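Local coordinates for hydrolase, alpha/beta hydrolase FOLD family (Staphylococcus aureus, PDB 2XMZ), which probably catalyses formation of 2-succinyl-6-hydroxy-2,4-cyclohexadiene-1-carboxylate, a pyruvate-eliminating step of menaquinone biosynthesis, at residues G144-E153 with R173-M184. Numbering follows the deposited sequence. Where two conformers were deposited one is given.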
loop_
_atom_site.group_PDB
_atom_site.type_symbol
_atom_site.label_atom_id
_atom_site.label_comp_id
_atom_site.label_asym_id
_atom_site.label_seq_id
_atom_site.Cartn_x
_atom_site.Cartn_y
_atom_site.Cartn_z
ATOM N N GLY A 144 -6.358 -22.963 3.721
ATOM C CA GLY A 144 -4.907 -22.717 3.674
ATOM C C GLY A 144 -4.446 -21.711 2.630
ATOM O O GLY A 144 -5.253 -21.179 1.866
ATOM N N ILE A 145 -3.138 -21.466 2.574
ATOM C CA ILE A 145 -2.617 -20.379 1.733
ATOM C C ILE A 145 -2.671 -20.733 0.249
ATOM O O ILE A 145 -3.133 -19.930 -0.552
ATOM C CB ILE A 145 -1.184 -19.904 2.157
ATOM C CG1 ILE A 145 -0.843 -18.549 1.520
ATOM C CG2 ILE A 145 -0.105 -20.942 1.816
ATOM C CD1 ILE A 145 -1.810 -17.441 1.871
ATOM N N GLU A 146 -2.240 -21.944 -0.102
ATOM C CA GLU A 146 -2.076 -22.321 -1.499
ATOM C C GLU A 146 -3.381 -22.211 -2.296
ATOM O O GLU A 146 -3.408 -21.595 -3.361
ATOM C CB GLU A 146 -1.444 -23.717 -1.640
ATOM C CG GLU A 146 -1.042 -24.063 -3.082
ATOM C CD GLU A 146 -0.196 -25.321 -3.183
ATOM O OE1 GLU A 146 0.453 -25.685 -2.179
ATOM O OE2 GLU A 146 -0.183 -25.952 -4.260
ATOM N N LEU A 147 -4.460 -22.778 -1.764
ATOM C CA LEU A 147 -5.746 -22.778 -2.458
ATOM C C LEU A 147 -6.287 -21.345 -2.584
ATOM O O LEU A 147 -6.822 -20.957 -3.620
ATOM C CB LEU A 147 -6.741 -23.726 -1.769
ATOM C CG LEU A 147 -6.381 -25.236 -1.785
ATOM C CD1 LEU A 147 -7.237 -26.033 -0.805
ATOM C CD2 LEU A 147 -6.415 -25.893 -3.179
ATOM N N PHE A 148 -6.105 -20.551 -1.535
ATOM C CA PHE A 148 -6.493 -19.141 -1.586
ATOM C C PHE A 148 -5.774 -18.379 -2.689
ATOM O O PHE A 148 -6.411 -17.657 -3.465
ATOM C CB PHE A 148 -6.284 -18.458 -0.231
ATOM C CG PHE A 148 -6.796 -17.060 -0.196
ATOM C CD1 PHE A 148 -8.141 -16.801 0.078
ATOM C CD2 PHE A 148 -5.943 -15.993 -0.474
ATOM C CE1 PHE A 148 -8.621 -15.509 0.088
ATOM C CE2 PHE A 148 -6.420 -14.689 -0.464
ATOM C CZ PHE A 148 -7.764 -14.450 -0.177
ATOM N N VAL A 149 -4.449 -18.538 -2.750
ATOM C CA VAL A 149 -3.610 -17.871 -3.757
ATOM C C VAL A 149 -4.003 -18.315 -5.173
ATOM O O VAL A 149 -4.069 -17.494 -6.085
ATOM C CB VAL A 149 -2.092 -18.110 -3.501
ATOM C CG1 VAL A 149 -1.239 -17.577 -4.649
ATOM C CG2 VAL A 149 -1.646 -17.435 -2.201
ATOM N N ASN A 150 -4.285 -19.608 -5.347
ATOM C CA ASN A 150 -4.754 -20.105 -6.636
ATOM C C ASN A 150 -5.991 -19.340 -7.133
ATOM O O ASN A 150 -6.037 -18.903 -8.294
ATOM C CB ASN A 150 -4.990 -21.619 -6.577
ATOM C CG ASN A 150 -3.692 -22.404 -6.466
ATOM O OD1 ASN A 150 -2.600 -21.875 -6.705
ATOM N ND2 ASN A 150 -3.804 -23.675 -6.113
ATOM N N ASP A 151 -6.962 -19.140 -6.237
ATOM C CA ASP A 151 -8.175 -18.384 -6.549
ATOM C C ASP A 151 -7.881 -16.875 -6.682
ATOM O O ASP A 151 -8.408 -16.224 -7.580
ATOM C CB ASP A 151 -9.260 -18.624 -5.490
ATOM C CG ASP A 151 -9.881 -20.013 -5.571
ATOM O OD1 ASP A 151 -9.450 -20.859 -6.395
ATOM O OD2 ASP A 151 -10.830 -20.261 -4.794
ATOM N N TRP A 152 -7.032 -16.344 -5.796
ATOM C CA TRP A 152 -6.654 -14.928 -5.796
ATOM C C TRP A 152 -6.019 -14.529 -7.123
ATOM O O TRP A 152 -6.366 -13.482 -7.688
ATOM C CB TRP A 152 -5.686 -14.639 -4.656
ATOM C CG TRP A 152 -5.525 -13.194 -4.294
ATOM C CD1 TRP A 152 -4.428 -12.412 -4.516
ATOM C CD2 TRP A 152 -6.470 -12.371 -3.596
ATOM N NE1 TRP A 152 -4.630 -11.149 -3.998
ATOM C CE2 TRP A 152 -5.879 -11.096 -3.436
ATOM C CE3 TRP A 152 -7.756 -12.589 -3.088
ATOM C CZ2 TRP A 152 -6.543 -10.028 -2.806
ATOM C CZ3 TRP A 152 -8.418 -11.521 -2.458
ATOM C CH2 TRP A 152 -7.803 -10.264 -2.321
ATOM N N GLU A 153 -5.104 -15.370 -7.609
ATOM C CA GLU A 153 -4.472 -15.222 -8.930
ATOM C C GLU A 153 -5.461 -15.036 -10.085
ATOM O O GLU A 153 -5.116 -14.435 -11.092
ATOM C CB GLU A 153 -3.631 -16.458 -9.263
ATOM C CG GLU A 153 -2.280 -16.549 -8.567
ATOM C CD GLU A 153 -1.437 -17.728 -9.050
ATOM O OE1 GLU A 153 -1.850 -18.438 -9.993
ATOM O OE2 GLU A 153 -0.340 -17.936 -8.494
ATOM N N ARG A 173 3.786 -15.020 -6.801
ATOM C CA ARG A 173 3.177 -16.243 -6.255
ATOM C C ARG A 173 3.871 -16.712 -4.973
ATOM O O ARG A 173 3.215 -17.117 -4.015
ATOM C CB ARG A 173 3.167 -17.383 -7.296
ATOM C CG ARG A 173 2.436 -18.628 -6.809
ATOM C CD ARG A 173 2.335 -19.720 -7.853
ATOM N NE ARG A 173 1.821 -20.955 -7.266
ATOM C CZ ARG A 173 0.542 -21.189 -6.973
ATOM N NH1 ARG A 173 0.202 -22.348 -6.431
ATOM N NH2 ARG A 173 -0.403 -20.276 -7.217
ATOM N N GLN A 174 5.199 -16.646 -4.971
ATOM C CA GLN A 174 5.996 -17.036 -3.821
ATOM C C GLN A 174 5.738 -16.121 -2.632
ATOM O O GLN A 174 5.606 -16.603 -1.497
ATOM C CB GLN A 174 7.495 -17.071 -4.197
ATOM C CG GLN A 174 8.470 -17.206 -3.029
ATOM C CD GLN A 174 8.695 -15.905 -2.275
ATOM O OE1 GLN A 174 8.784 -15.897 -1.044
ATOM N NE2 GLN A 174 8.769 -14.792 -3.011
ATOM N N GLN A 175 5.673 -14.812 -2.897
ATOM C CA GLN A 175 5.426 -13.812 -1.872
ATOM C C GLN A 175 4.063 -14.036 -1.219
ATOM O O GLN A 175 3.922 -13.906 0.004
ATOM C CB GLN A 175 5.522 -12.404 -2.450
ATOM C CG GLN A 175 6.951 -11.820 -2.518
ATOM C CD GLN A 175 7.079 -10.624 -3.460
ATOM O OE1 GLN A 175 6.079 -10.014 -3.862
ATOM N NE2 GLN A 175 8.316 -10.282 -3.813
ATOM N N ARG A 176 3.071 -14.386 -2.034
ATOM C CA ARG A 176 1.729 -14.696 -1.533
ATOM C C ARG A 176 1.710 -16.015 -0.710
ATOM O O ARG A 176 1.141 -16.075 0.389
ATOM C CB ARG A 176 0.735 -14.773 -2.707
ATOM C CG ARG A 176 0.584 -13.441 -3.507
ATOM C CD ARG A 176 -0.397 -13.626 -4.653
ATOM N NE ARG A 176 -0.813 -12.367 -5.274
ATOM C CZ ARG A 176 -1.289 -12.259 -6.511
ATOM N NH1 ARG A 176 -1.411 -13.334 -7.290
ATOM N NH2 ARG A 176 -1.651 -11.067 -6.971
ATOM N N LEU A 177 2.348 -17.058 -1.249
ATOM C CA LEU A 177 2.365 -18.396 -0.627
ATOM C C LEU A 177 3.102 -18.404 0.704
ATOM O O LEU A 177 2.866 -19.268 1.566
ATOM C CB LEU A 177 2.979 -19.430 -1.579
ATOM C CG LEU A 177 2.185 -19.766 -2.860
ATOM C CD1 LEU A 177 2.947 -20.763 -3.751
ATOM C CD2 LEU A 177 0.808 -20.293 -2.531
ATOM N N SER A 178 4.004 -17.442 0.882
ATOM C CA SER A 178 4.779 -17.392 2.112
ATOM C C SER A 178 4.017 -16.677 3.221
ATOM O O SER A 178 4.433 -16.709 4.373
ATOM C CB SER A 178 6.107 -16.700 1.883
ATOM O OG SER A 178 5.869 -15.324 1.710
ATOM N N GLN A 179 2.893 -16.047 2.891
ATOM C CA GLN A 179 2.106 -15.383 3.926
ATOM C C GLN A 179 1.411 -16.424 4.777
ATOM O O GLN A 179 1.073 -17.494 4.298
ATOM C CB GLN A 179 1.085 -14.405 3.322
ATOM C CG GLN A 179 1.697 -13.295 2.465
ATOM C CD GLN A 179 2.859 -12.575 3.157
ATOM O OE1 GLN A 179 2.771 -12.232 4.340
ATOM N NE2 GLN A 179 3.947 -12.336 2.410
ATOM N N SER A 180 1.245 -16.127 6.057
ATOM C CA SER A 180 0.517 -17.015 6.959
ATOM C C SER A 180 -0.994 -16.845 6.736
ATOM O O SER A 180 -1.516 -15.724 6.890
ATOM C CB SER A 180 0.884 -16.650 8.386
ATOM O OG SER A 180 0.159 -17.445 9.287
ATOM N N PRO A 181 -1.699 -17.932 6.364
ATOM C CA PRO A 181 -3.147 -17.781 6.089
ATOM C C PRO A 181 -3.983 -17.292 7.277
ATOM O O PRO A 181 -4.896 -16.478 7.085
ATOM C CB PRO A 181 -3.593 -19.186 5.654
ATOM C CG PRO A 181 -2.501 -20.122 6.113
ATOM C CD PRO A 181 -1.222 -19.301 6.077
ATOM N N HIS A 182 -3.661 -17.750 8.485
ATOM C CA HIS A 182 -4.347 -17.261 9.685
ATOM C C HIS A 182 -4.135 -15.750 9.891
ATOM O O HIS A 182 -5.076 -15.015 10.264
ATOM C CB HIS A 182 -4.002 -18.119 10.932
ATOM C CG HIS A 182 -2.678 -17.786 11.557
ATOM N ND1 HIS A 182 -1.486 -18.324 11.117
ATOM C CD2 HIS A 182 -2.360 -16.964 12.587
ATOM C CE1 HIS A 182 -0.488 -17.847 11.849
ATOM N NE2 HIS A 182 -0.992 -17.021 12.750
ATOM N N LYS A 183 -2.919 -15.269 9.606
ATOM C CA LYS A 183 -2.651 -13.846 9.668
ATOM C C LYS A 183 -3.340 -13.077 8.552
ATOM O O LYS A 183 -3.826 -11.983 8.792
ATOM C CB LYS A 183 -1.144 -13.536 9.680
ATOM C CG LYS A 183 -0.475 -14.045 10.925
ATOM C CD LYS A 183 0.982 -13.615 11.039
ATOM C CE LYS A 183 1.591 -14.177 12.332
ATOM N NZ LYS A 183 2.942 -13.610 12.565
ATOM N N MET A 184 -3.383 -13.647 7.339
ATOM C CA MET A 184 -4.094 -13.010 6.241
ATOM C C MET A 184 -5.568 -12.857 6.605
ATOM O O MET A 184 -6.160 -11.823 6.348
ATOM C CB MET A 184 -3.904 -13.800 4.931
ATOM C CG MET A 184 -2.435 -13.842 4.457
ATOM S SD MET A 184 -1.820 -12.147 4.087
ATOM C CE MET A 184 -0.981 -11.731 5.620
#
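Arg173 leaves its helix with CG opposite the backbone N (chi1 -175°) and, extended as far as NE, spans the gap to helix 145-152, while Asn150 and Glu153 both carry CG beside the backbone N and bring OD1 and OE2 to meet it. Asn150 OD1 accepts from Arg173 NH2 at 2.8 Å and from NH1 at 2.9 Å, both bonds bent. Arg173 NH2 also meets Glu153 OE2 at 2.7 Å in a straighter salt bridge (159°), from above the carboxylate plane. The Arg176 chain crosses Val149 obliquely, Val149 CG2 lying 3.6 Å from Arg176 CB. Beyond it the Trp152 edge stands upright over the guanidinium, CD1 3.7 Å from Arg176 CZ; Phe158 adds a cation-pi contact to this arginine. Leu177 CD2 wedges between Glu146 CA and Val149 CB, and Ile145 lays CG1 3.4 Å from Arg176 O and packs CB on Pro181 CD, where helix 181-191 begins. Helices 145-152 and 166-177, their directions 138° apart, lie in the helical insertion between strands 110-114 and 210-215, consistent with the cap of alpha/beta hydrolases. Two bonds into OD1 keep the Arg173 guanidinium nearly coplanar with the Asn150 amide, and Glu153 OE2, also in the guanidinium plane, probably helps fix its rotation, so that a polar border flanks the apolar Ile145-Val149-Leu177 packing.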